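Local coordinates for 4-alpha-glucanotransferase (Streptococcus agalactiae, PDB 6M6T), which is an amylomaltase whose TIM-barrel chain holds bound glycan in its pockets, at residues E399-N402 and G403-E406; E406-T409 and V410-A414; K484-L487 and K488-T491; D277-I280 and Y281-Q284. All coordinates share one frame; numbering follows the deposited sequence.

In the fold
Interactions 1 and 2 are consecutive along the chain, sharing Glu406, with centres about 11 Å apart. They touch through the bond of Glu399 OE2 with Asn407 ND2 and through Phe405 against Lys413. Interaction 3, on the C-terminal helix 481-493, lies about 21 Å from interaction 1, centre to centre, without touching it. Interaction 4 belongs to helix 277-289 on the opposite side of the chain's centre, about 37 Å from interaction 1 and about 45 Å from interaction 2 between centres. Both sides approach bound glycan: the side chain of Arg282 is about 9 Å from a bound 1,5-anhydro-D-glucitol, and that of Glu399 about 10 Å from a bound AC1 unit.

Interaction 1 (E399-N402 and G403-E406); sequences EVIN and GWFE
Val400 O accepts the backbone N of Trp404 at 2.7 Å with an N-H...O angle of 162°, and Phe405 N follows onto Ile401 O at 2.9 Å. These i to i+4 bonds define the short helix 401-404, with Val400 at its N-cap position; a weak bond from Gly403 N also falls on Val400 O.

Glu399, just ahead of the helix, folds back along the backbone. Its CG is anti to its own carbonyl carbon (chi1 -46°), which brings CD to 3.8 Å from Trp404 CA, while CB rests against Trp404 N. The carboxylate stands steeply to the indole, the planes being 78° apart, with OE1 at the ring's edge. This is packing and not a polar pairing with Trp404: OE2 is hydrogen-bonded to Asn407 ND2, beyond the helix, so the acid ties the residue before the helix to the loop after it.

On another side of the indole, Ile401 CG2 meets Trp404 CE3 at 4.1 Å. Ile401 O also lies in the ring plane at this edge, 3.5 Å from Trp404 CE3. Ile401 further touches Thr429 and Val432, which seats the turn against helix 428-438, and Asn402 uses ND2 to bond Lys454 O. The backbone O of Asn402 lies 3.3 Å from Glu406 CG.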
loop_
_atom_site.group_PDB
_atom_site.type_symbol
_atom_site.label_atom_id
_atom_site.label_comp_id
_atom_site.label_asym_id
_atom_site.label_seq_id
_atom_site.Cartn_x
_atom_site.Cartn_y
_atom_site.Cartn_z
ATOM N N GLU A 399 4.657 -5.416 -14.797
ATOM C CA GLU A 399 5.293 -6.716 -14.862
ATOM C C GLU A 399 6.642 -6.683 -14.149
ATOM O O GLU A 399 7.233 -5.627 -13.947
ATOM C CB GLU A 399 5.469 -7.121 -16.318
ATOM C CG GLU A 399 4.228 -6.875 -17.134
ATOM C CD GLU A 399 4.504 -6.805 -18.615
ATOM O OE1 GLU A 399 4.767 -5.677 -19.118
ATOM O OE2 GLU A 399 4.467 -7.880 -19.265
ATOM N N VAL A 400 7.121 -7.852 -13.730
ATOM C CA VAL A 400 8.522 -7.932 -13.356
ATOM C C VAL A 400 9.347 -7.775 -14.623
ATOM O O VAL A 400 8.888 -8.112 -15.723
ATOM C CB VAL A 400 8.846 -9.253 -12.638
ATOM C CG1 VAL A 400 7.890 -9.474 -11.472
ATOM C CG2 VAL A 400 8.812 -10.403 -13.628
ATOM N N ILE A 401 10.572 -7.245 -14.475
ATOM C CA ILE A 401 11.420 -6.935 -15.633
ATOM C C ILE A 401 11.564 -8.150 -16.537
ATOM O O ILE A 401 11.492 -8.043 -17.773
ATOM C CB ILE A 401 12.804 -6.422 -15.181
ATOM C CG1 ILE A 401 12.693 -5.059 -14.507
ATOM C CG2 ILE A 401 13.776 -6.358 -16.364
ATOM C CD1 ILE A 401 13.914 -4.711 -13.721
ATOM N N ASN A 402 11.784 -9.325 -15.940
ATOM C CA ASN A 402 11.865 -10.533 -16.744
ATOM C C ASN A 402 10.602 -10.743 -17.542
ATOM O O ASN A 402 10.664 -11.240 -18.673
ATOM C CB ASN A 402 12.127 -11.736 -15.862
ATOM C CG ASN A 402 13.586 -11.971 -15.669
ATOM O OD1 ASN A 402 14.392 -11.629 -16.534
ATOM N ND2 ASN A 402 13.951 -12.552 -14.531
ATOM N N GLY A 403 9.456 -10.361 -16.975
ATOM C CA GLY A 403 8.204 -10.476 -17.706
ATOM C C GLY A 403 8.040 -9.400 -18.765
ATOM O O GLY A 403 7.640 -9.685 -19.897
ATOM N N TRP A 404 8.335 -8.144 -18.410
ATOM C CA TRP A 404 8.244 -7.048 -19.376
ATOM C C TRP A 404 9.082 -7.332 -20.618
ATOM O O TRP A 404 8.647 -7.062 -21.744
ATOM C CB TRP A 404 8.670 -5.741 -18.706
ATOM C CG TRP A 404 9.195 -4.692 -19.626
ATOM C CD1 TRP A 404 8.483 -3.688 -20.216
ATOM C CD2 TRP A 404 10.562 -4.505 -20.028
ATOM N NE1 TRP A 404 9.316 -2.898 -20.968
ATOM C CE2 TRP A 404 10.597 -3.379 -20.871
ATOM C CE3 TRP A 404 11.757 -5.188 -19.760
ATOM C CZ2 TRP A 404 11.779 -2.922 -21.461
ATOM C CZ3 TRP A 404 12.934 -4.728 -20.346
ATOM C CH2 TRP A 404 12.931 -3.606 -21.189
ATOM N N PHE A 405 10.264 -7.935 -20.434
ATOM C CA PHE A 405 11.149 -8.218 -21.557
ATOM C C PHE A 405 10.618 -9.291 -22.508
ATOM O O PHE A 405 11.070 -9.348 -23.655
ATOM C CB PHE A 405 12.536 -8.628 -21.062
ATOM C CG PHE A 405 13.589 -8.524 -22.128
ATOM C CD1 PHE A 405 13.890 -7.294 -22.694
ATOM C CD2 PHE A 405 14.241 -9.654 -22.604
ATOM C CE1 PHE A 405 14.834 -7.187 -23.699
ATOM C CE2 PHE A 405 15.190 -9.555 -23.608
ATOM C CZ PHE A 405 15.488 -8.322 -24.154
ATOM N N GLU A 406 9.694 -10.154 -22.078
ATOM C CA GLU A 406 9.116 -11.103 -23.030
ATOM C C GLU A 406 8.244 -10.387 -24.047
ATOM O O GLU A 406 8.330 -10.657 -25.248
ATOM C CB GLU A 406 8.277 -12.161 -22.323
ATOM C CG GLU A 406 8.780 -12.615 -20.970
ATOM C CD GLU A 406 8.240 -13.985 -20.609
ATOM O OE1 GLU A 406 7.642 -14.636 -21.506
ATOM O OE2 GLU A 406 8.408 -14.410 -19.437
#

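Interaction 2 (E406-T409 and V410-A414); sequences ENLT and VEQKA
Gln412 turns its side chain back to the residue that precedes its own helix: OE1 accepts the backbone N-H of Thr409 at 3.3 Å. The donor sits 43° out of the amide carbonyl plane, so the bond does not follow a lone pair. Thr409 is the N-cap of helix 410-419 and Gln412 its third helical residue, so this is one half of a capping box; the Thr409 hydroxyl makes no capping bond to complete it. Instead OG1 donates weakly to the same Gln412 OE1, 3.0 Å away, the two side chains crossing at a slant. The main chain closes the turn through Lys413 N to Thr409 O, with an N-H...O angle of 158°.

Around this cap the contacts are aliphatic. Thr409 CG2 runs alongside Glu411 CG at 3.6 Å, both side chains pointing the same way. Lys413 holds CG anti to its carbonyl carbon (chi1 -65°), which lays CG beside Leu408 CB at 3.4 Å; farther along, the same side chain touches Phe405. Upstream, Asn407 centres an inverse gamma turn.

With OE1 receiving two donors from Thr409 and NE2 bonded weakly to Tyr372 O, the Gln412 amide has partners at both ends, which would favour one rotation of its flat group at the protein surface.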
loop_
_atom_site.group_PDB
_atom_site.type_symbol
_atom_site.label_atom_id
_atom_site.label_comp_id
_atom_site.label_asym_id
_atom_site.label_seq_id
_atom_site.Cartn_x
_atom_site.Cartn_y
_atom_site.Cartn_z
ATOM N N GLU A 406 9.694 -10.154 -22.078
ATOM C CA GLU A 406 9.116 -11.103 -23.030
ATOM C C GLU A 406 8.244 -10.387 -24.047
ATOM O O GLU A 406 8.330 -10.657 -25.248
ATOM C CB GLU A 406 8.277 -12.161 -22.323
ATOM C CG GLU A 406 8.780 -12.615 -20.970
ATOM C CD GLU A 406 8.240 -13.985 -20.609
ATOM O OE1 GLU A 406 7.642 -14.636 -21.506
ATOM O OE2 GLU A 406 8.408 -14.410 -19.437
ATOM N N ASN A 407 7.400 -9.467 -23.591
ATOM C CA ASN A 407 6.332 -8.918 -24.424
ATOM C C ASN A 407 6.770 -7.667 -25.159
ATOM O O ASN A 407 6.103 -6.639 -25.133
ATOM C CB ASN A 407 5.116 -8.656 -23.556
ATOM C CG ASN A 407 4.715 -9.880 -22.787
ATOM O OD1 ASN A 407 4.627 -10.977 -23.357
ATOM N ND2 ASN A 407 4.491 -9.723 -21.485
ATOM N N LEU A 408 7.902 -7.780 -25.840
ATOM C CA LEU A 408 8.472 -6.689 -26.612
ATOM C C LEU A 408 8.614 -7.127 -28.065
ATOM O O LEU A 408 9.054 -8.257 -28.353
ATOM C CB LEU A 408 9.823 -6.259 -26.041
ATOM C CG LEU A 408 9.974 -5.199 -24.936
ATOM C CD1 LEU A 408 8.882 -5.304 -23.875
ATOM C CD2 LEU A 408 11.394 -5.240 -24.282
ATOM N N THR A 409 8.182 -6.242 -28.966
ATOM C CA THR A 409 8.594 -6.321 -30.360
ATOM C C THR A 409 10.076 -6.666 -30.441
ATOM O O THR A 409 10.892 -6.031 -29.763
ATOM C CB THR A 409 8.373 -4.958 -31.018
ATOM O OG1 THR A 409 7.145 -4.376 -30.547
ATOM C CG2 THR A 409 8.377 -5.040 -32.550
ATOM N N VAL A 410 10.428 -7.672 -31.258
ATOM C CA VAL A 410 11.849 -7.970 -31.324
ATOM C C VAL A 410 12.646 -6.772 -31.849
ATOM O O VAL A 410 13.847 -6.663 -31.565
ATOM C CB VAL A 410 12.110 -9.227 -32.146
ATOM C CG1 VAL A 410 13.475 -9.804 -31.763
ATOM C CG2 VAL A 410 11.030 -10.275 -31.907
ATOM N N GLU A 411 11.997 -5.827 -32.542
ATOM C CA GLU A 411 12.649 -4.541 -32.785
ATOM C C GLU A 411 12.734 -3.719 -31.496
ATOM O O GLU A 411 13.745 -3.052 -31.249
ATOM C CB GLU A 411 11.929 -3.773 -33.903
ATOM C CG GLU A 411 10.912 -2.708 -33.465
ATOM C CD GLU A 411 10.602 -1.678 -34.565
ATOM O OE1 GLU A 411 9.804 -0.751 -34.308
ATOM O OE2 GLU A 411 11.153 -1.785 -35.685
ATOM N N GLN A 412 11.704 -3.790 -30.639
ATOM C CA GLN A 412 11.780 -3.138 -29.329
ATOM C C GLN A 412 12.816 -3.808 -28.431
ATOM O O GLN A 412 13.522 -3.133 -27.670
ATOM C CB GLN A 412 10.421 -3.173 -28.642
ATOM C CG GLN A 412 9.623 -1.918 -28.773
ATOM C CD GLN A 412 8.174 -2.147 -28.439
ATOM O OE1 GLN A 412 7.805 -3.189 -27.888
ATOM N NE2 GLN A 412 7.334 -1.184 -28.786
ATOM N N LYS A 413 12.904 -5.137 -28.482
ATOM C CA LYS A 413 13.949 -5.823 -27.732
ATOM C C LYS A 413 15.321 -5.382 -28.207
ATOM O O LYS A 413 16.182 -5.026 -27.395
ATOM C CB LYS A 413 13.812 -7.341 -27.868
ATOM C CG LYS A 413 12.560 -7.936 -27.260
ATOM C CD LYS A 413 12.364 -9.386 -27.707
ATOM C CE LYS A 413 13.573 -10.261 -27.333
ATOM N NZ LYS A 413 13.409 -10.980 -26.023
ATOM N N ALA A 414 15.548 -5.431 -29.527
ATOM C CA ALA A 414 16.837 -5.033 -30.081
ATOM C C ALA A 414 17.201 -3.628 -29.631
ATOM O O ALA A 414 18.312 -3.374 -29.143
ATOM C CB ALA A 414 16.796 -5.119 -31.608
#

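Interaction 3 (K484-L487 and K488-T491); sequences KAFL and KEIT
Phe486 swings its ring along the helix toward Ile490 because CG is anti to the backbone N (chi1 169°). Ile490 answers with CG2 anti to its own carbonyl carbon and CG1 wedged between the backbone N and that carbon (chi1 70°), so both branches point back to the previous turn. CG2 meets Phe486 CE1 at 3.5 Å. The other branch carries CD1 over one face of the ring, 4.0 Å from Phe486 CZ. Ile490 CD1 also reaches Leu487 CD1, again at 4.0 Å, so one methyl is shared by the aromatic ring and the leucine.

These residues sit on helix 481-493, near the C-terminus, which packs on the TIM barrel. Leu487 touches Val9 of barrel strand 6-10 and Phe35 of helix 27-38, and together with Ile490 and Thr491 it meets Tyr437 of helix 428-438. The charged groups join the same neighbours: Lys484 forms a salt bridge with Glu38, Glu489 one with Arg434, and Lys488 NZ bonds Glu38 O.

The backbone is regular, as in Ile490 N to Phe486 O at 3.0 Å. Leu487 O receives two donors from one residue: Thr491 N comes at 3.0 Å, and the Thr491 hydroxyl OG1 donates to the same Leu487 O at 2.9 Å. The hydroxyl approaches from 39° out of the carbonyl plane; the N-H also approaches tilted from that plane, though less so. Thr491 OG1 is also hydrogen-bonded to Gln41 NE2.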
loop_
_atom_site.group_PDB
_atom_site.type_symbol
_atom_site.label_atom_id
_atom_site.label_comp_id
_atom_site.label_asym_id
_atom_site.label_seq_id
_atom_site.Cartn_x
_atom_site.Cartn_y
_atom_site.Cartn_z
ATOM N N LYS A 484 23.017 -9.798 -3.092
ATOM C CA LYS A 484 23.313 -8.674 -2.210
ATOM C C LYS A 484 24.532 -7.910 -2.698
ATOM O O LYS A 484 24.559 -6.675 -2.653
ATOM C CB LYS A 484 23.520 -9.165 -0.772
ATOM C CG LYS A 484 22.245 -9.692 -0.119
ATOM C CD LYS A 484 22.489 -10.818 0.897
ATOM C CE LYS A 484 22.609 -10.277 2.307
ATOM N NZ LYS A 484 23.976 -9.742 2.488
ATOM N N ALA A 485 25.556 -8.632 -3.166
ATOM C CA ALA A 485 26.766 -7.981 -3.657
ATOM C C ALA A 485 26.479 -7.169 -4.913
ATOM O O ALA A 485 27.022 -6.073 -5.094
ATOM C CB ALA A 485 27.841 -9.029 -3.927
ATOM N N PHE A 486 25.603 -7.690 -5.772
ATOM C CA PHE A 486 25.184 -6.957 -6.956
ATOM C C PHE A 486 24.515 -5.642 -6.581
ATOM O O PHE A 486 24.805 -4.584 -7.170
ATOM C CB PHE A 486 24.229 -7.809 -7.789
ATOM C CG PHE A 486 23.554 -7.033 -8.867
ATOM C CD1 PHE A 486 24.297 -6.459 -9.885
ATOM C CD2 PHE A 486 22.194 -6.821 -8.841
ATOM C CE1 PHE A 486 23.688 -5.719 -10.873
ATOM C CE2 PHE A 486 21.585 -6.080 -9.829
ATOM C CZ PHE A 486 22.330 -5.522 -10.842
ATOM N N LEU A 487 23.580 -5.695 -5.626
ATOM C CA LEU A 487 22.893 -4.469 -5.231
ATOM C C LEU A 487 23.878 -3.478 -4.618
ATOM O O LEU A 487 23.876 -2.292 -4.966
ATOM C CB LEU A 487 21.732 -4.769 -4.268
ATOM C CG LEU A 487 20.908 -3.577 -3.738
ATOM C CD1 LEU A 487 20.402 -2.701 -4.869
ATOM C CD2 LEU A 487 19.760 -4.000 -2.837
ATOM N N LYS A 488 24.746 -3.946 -3.717
ATOM C CA LYS A 488 25.739 -3.033 -3.153
ATOM C C LYS A 488 26.596 -2.419 -4.249
ATOM O O LYS A 488 26.926 -1.229 -4.192
ATOM C CB LYS A 488 26.635 -3.728 -2.123
ATOM C CG LYS A 488 27.562 -2.736 -1.422
ATOM C CD LYS A 488 28.543 -3.412 -0.508
ATOM C CE LYS A 488 28.573 -2.744 0.865
ATOM N NZ LYS A 488 28.906 -3.714 1.976
ATOM N N GLU A 489 26.949 -3.211 -5.266
ATOM C CA GLU A 489 27.812 -2.706 -6.328
ATOM C C GLU A 489 27.131 -1.580 -7.095
ATOM O O GLU A 489 27.700 -0.496 -7.239
ATOM C CB GLU A 489 28.226 -3.829 -7.281
ATOM C CG GLU A 489 29.058 -3.355 -8.457
ATOM C CD GLU A 489 29.145 -4.398 -9.547
ATOM O OE1 GLU A 489 29.818 -4.161 -10.585
ATOM O OE2 GLU A 489 28.532 -5.469 -9.356
ATOM N N ILE A 490 25.916 -1.812 -7.597
ATOM C CA ILE A 490 25.264 -0.741 -8.339
ATOM C C ILE A 490 25.017 0.462 -7.434
ATOM O O ILE A 490 24.984 1.611 -7.906
ATOM C CB ILE A 490 23.962 -1.215 -9.021
ATOM C CG1 ILE A 490 22.870 -1.507 -7.994
ATOM C CG2 ILE A 490 24.235 -2.397 -9.947
ATOM C CD1 ILE A 490 21.789 -2.317 -8.563
ATOM N N THR A 491 24.884 0.243 -6.128
ATOM C CA THR A 491 24.678 1.394 -5.259
ATOM C C THR A 491 25.966 2.200 -5.077
ATOM O O THR A 491 25.913 3.435 -4.967
ATOM C CB THR A 491 24.085 0.933 -3.925
ATOM O OG1 THR A 491 22.832 0.277 -4.163
ATOM C CG2 THR A 491 23.850 2.105 -3.009
#

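Interaction 4 (D277-I280 and Y281-Q284); sequences DWWI and YRIQ
Helix 277-289 leads into barrel strand 292-295, on the long crossover from the neighbouring parallel strand 212-217, and in it Arg282 lies along Trp278 and Trp279. Methylene CD of Arg282 sits over one face of the Trp278 indole, 3.8 Å from the centroid of its six-membered ring and 18° off the ring normal, a CH-pi contact. The chain bends at chi3 (71°), and beyond the bend the guanidinium runs beside Trp279, with NH1 4.0 Å from Trp279 CZ3. The guanidinium and indole planes are 15° apart and the approach is oblique. The polar end is tied elsewhere: Arg282 NH2 bonds Pro218 O, just past strand 212-217.

Trp279 itself is wrapped in aromatics, meeting Phe301 and Tyr266 edge-to-face and lying against Trp268. With Arg282 and Ile283 it also touches Met217, so this face of the helix rests on the end of strand 212-217, while Ile280 and Ile283 turn to helix 324-335, through Ile331 and Leu335.

Backbone bonds keep the spacing, as between Arg282 N and Trp278 O at 2.9 Å. Tyr281 takes another side of Trp278: its CD2 is 3.9 Å from Trp278 CD1, the rings set obliquely. Trp278 O lies at the edge of the Tyr281 ring, in its plane, 3.7 Å from Tyr281 CD2.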
loop_
_atom_site.group_PDB
_atom_site.type_symbol
_atom_site.label_atom_id
_atom_site.label_comp_id
_atom_site.label_asym_id
_atom_site.label_seq_id
_atom_site.Cartn_x
_atom_site.Cartn_y
_atom_site.Cartn_z
ATOM N N ASP A 277 -10.490 19.109 6.448
ATOM C CA ASP A 277 -10.252 18.521 7.763
ATOM C C ASP A 277 -9.782 17.068 7.669
ATOM O O ASP A 277 -8.695 16.703 8.145
ATOM C CB ASP A 277 -11.563 18.636 8.565
ATOM C CG ASP A 277 -11.422 18.274 10.064
ATOM O OD1 ASP A 277 -10.962 17.148 10.422
ATOM O OD2 ASP A 277 -11.829 19.131 10.891
ATOM N N TRP A 278 -10.576 16.239 6.998
ATOM C CA TRP A 278 -10.295 14.809 6.974
ATOM C C TRP A 278 -8.977 14.510 6.271
ATOM O O TRP A 278 -8.226 13.627 6.697
ATOM C CB TRP A 278 -11.445 14.071 6.297
ATOM C CG TRP A 278 -11.309 12.580 6.280
ATOM C CD1 TRP A 278 -11.282 11.732 7.365
ATOM C CD2 TRP A 278 -11.195 11.748 5.117
ATOM N NE1 TRP A 278 -11.157 10.429 6.937
ATOM C CE2 TRP A 278 -11.102 10.413 5.565
ATOM C CE3 TRP A 278 -11.159 12.003 3.740
ATOM C CZ2 TRP A 278 -10.977 9.340 4.681
ATOM C CZ3 TRP A 278 -11.040 10.934 2.867
ATOM C CH2 TRP A 278 -10.953 9.624 3.340
ATOM N N TRP A 279 -8.679 15.238 5.195
ATOM C CA TRP A 279 -7.442 15.004 4.459
ATOM C C TRP A 279 -6.225 15.438 5.263
ATOM O O TRP A 279 -5.167 14.799 5.195
ATOM C CB TRP A 279 -7.490 15.753 3.136
ATOM C CG TRP A 279 -8.199 15.018 2.059
ATOM C CD1 TRP A 279 -9.372 15.373 1.462
ATOM C CD2 TRP A 279 -7.775 13.801 1.428
ATOM N NE1 TRP A 279 -9.703 14.451 0.495
ATOM C CE2 TRP A 279 -8.740 13.477 0.459
ATOM C CE3 TRP A 279 -6.679 12.959 1.592
ATOM C CZ2 TRP A 279 -8.640 12.344 -0.338
ATOM C CZ3 TRP A 279 -6.582 11.842 0.796
ATOM C CH2 TRP A 279 -7.555 11.543 -0.154
ATOM N N ILE A 280 -6.342 16.541 6.006
ATOM C CA ILE A 280 -5.246 16.942 6.881
ATOM C C ILE A 280 -4.975 15.847 7.893
ATOM O O ILE A 280 -3.823 15.537 8.198
ATOM C CB ILE A 280 -5.559 18.282 7.570
ATOM C CG1 ILE A 280 -5.789 19.375 6.522
ATOM C CG2 ILE A 280 -4.451 18.653 8.553
ATOM C CD1 ILE A 280 -4.556 19.763 5.789
ATOM N N TYR A 281 -6.031 15.206 8.382
ATOM C CA TYR A 281 -5.866 14.121 9.346
ATOM C C TYR A 281 -5.230 12.886 8.703
ATOM O O TYR A 281 -4.339 12.250 9.292
ATOM C CB TYR A 281 -7.233 13.824 9.966
ATOM C CG TYR A 281 -7.473 12.433 10.471
ATOM C CD1 TYR A 281 -7.047 12.045 11.733
ATOM C CD2 TYR A 281 -8.177 11.521 9.702
ATOM C CE1 TYR A 281 -7.290 10.765 12.203
ATOM C CE2 TYR A 281 -8.427 10.250 10.160
ATOM C CZ TYR A 281 -7.986 9.871 11.411
ATOM O OH TYR A 281 -8.245 8.589 11.857
ATOM N N ARG A 282 -5.650 12.548 7.486
ATOM C CA ARG A 282 -5.034 11.430 6.775
ATOM C C ARG A 282 -3.534 11.653 6.599
ATOM O O ARG A 282 -2.716 10.802 6.979
ATOM C CB ARG A 282 -5.709 11.233 5.417
ATOM C CG ARG A 282 -7.059 10.525 5.458
ATOM C CD ARG A 282 -7.363 9.833 4.132
ATOM N NE ARG A 282 -6.515 8.661 3.924
ATOM C CZ ARG A 282 -6.602 7.862 2.868
ATOM N NH1 ARG A 282 -7.500 8.113 1.924
ATOM N NH2 ARG A 282 -5.795 6.817 2.756
ATOM N N ILE A 283 -3.164 12.816 6.038
ATOM C CA ILE A 283 -1.764 13.154 5.771
ATOM C C ILE A 283 -0.964 13.211 7.063
ATOM O O ILE A 283 0.199 12.792 7.106
ATOM C CB ILE A 283 -1.677 14.493 5.009
ATOM C CG1 ILE A 283 -2.306 14.389 3.614
ATOM C CG2 ILE A 283 -0.257 14.930 4.879
ATOM C CD1 ILE A 283 -1.456 13.653 2.609
ATOM N N GLN A 284 -1.565 13.742 8.133
ATOM C CA GLN A 284 -0.858 13.853 9.405
ATOM C C GLN A 284 -0.536 12.472 9.967
ATOM O O GLN A 284 0.606 12.188 10.370
ATOM C CB GLN A 284 -1.699 14.672 10.391
ATOM C CG GLN A 284 -0.934 15.211 11.595
ATOM C CD GLN A 284 -1.691 16.282 12.372
ATOM O OE1 GLN A 284 -2.564 15.982 13.196
ATOM N NE2 GLN A 284 -1.344 17.538 12.126
#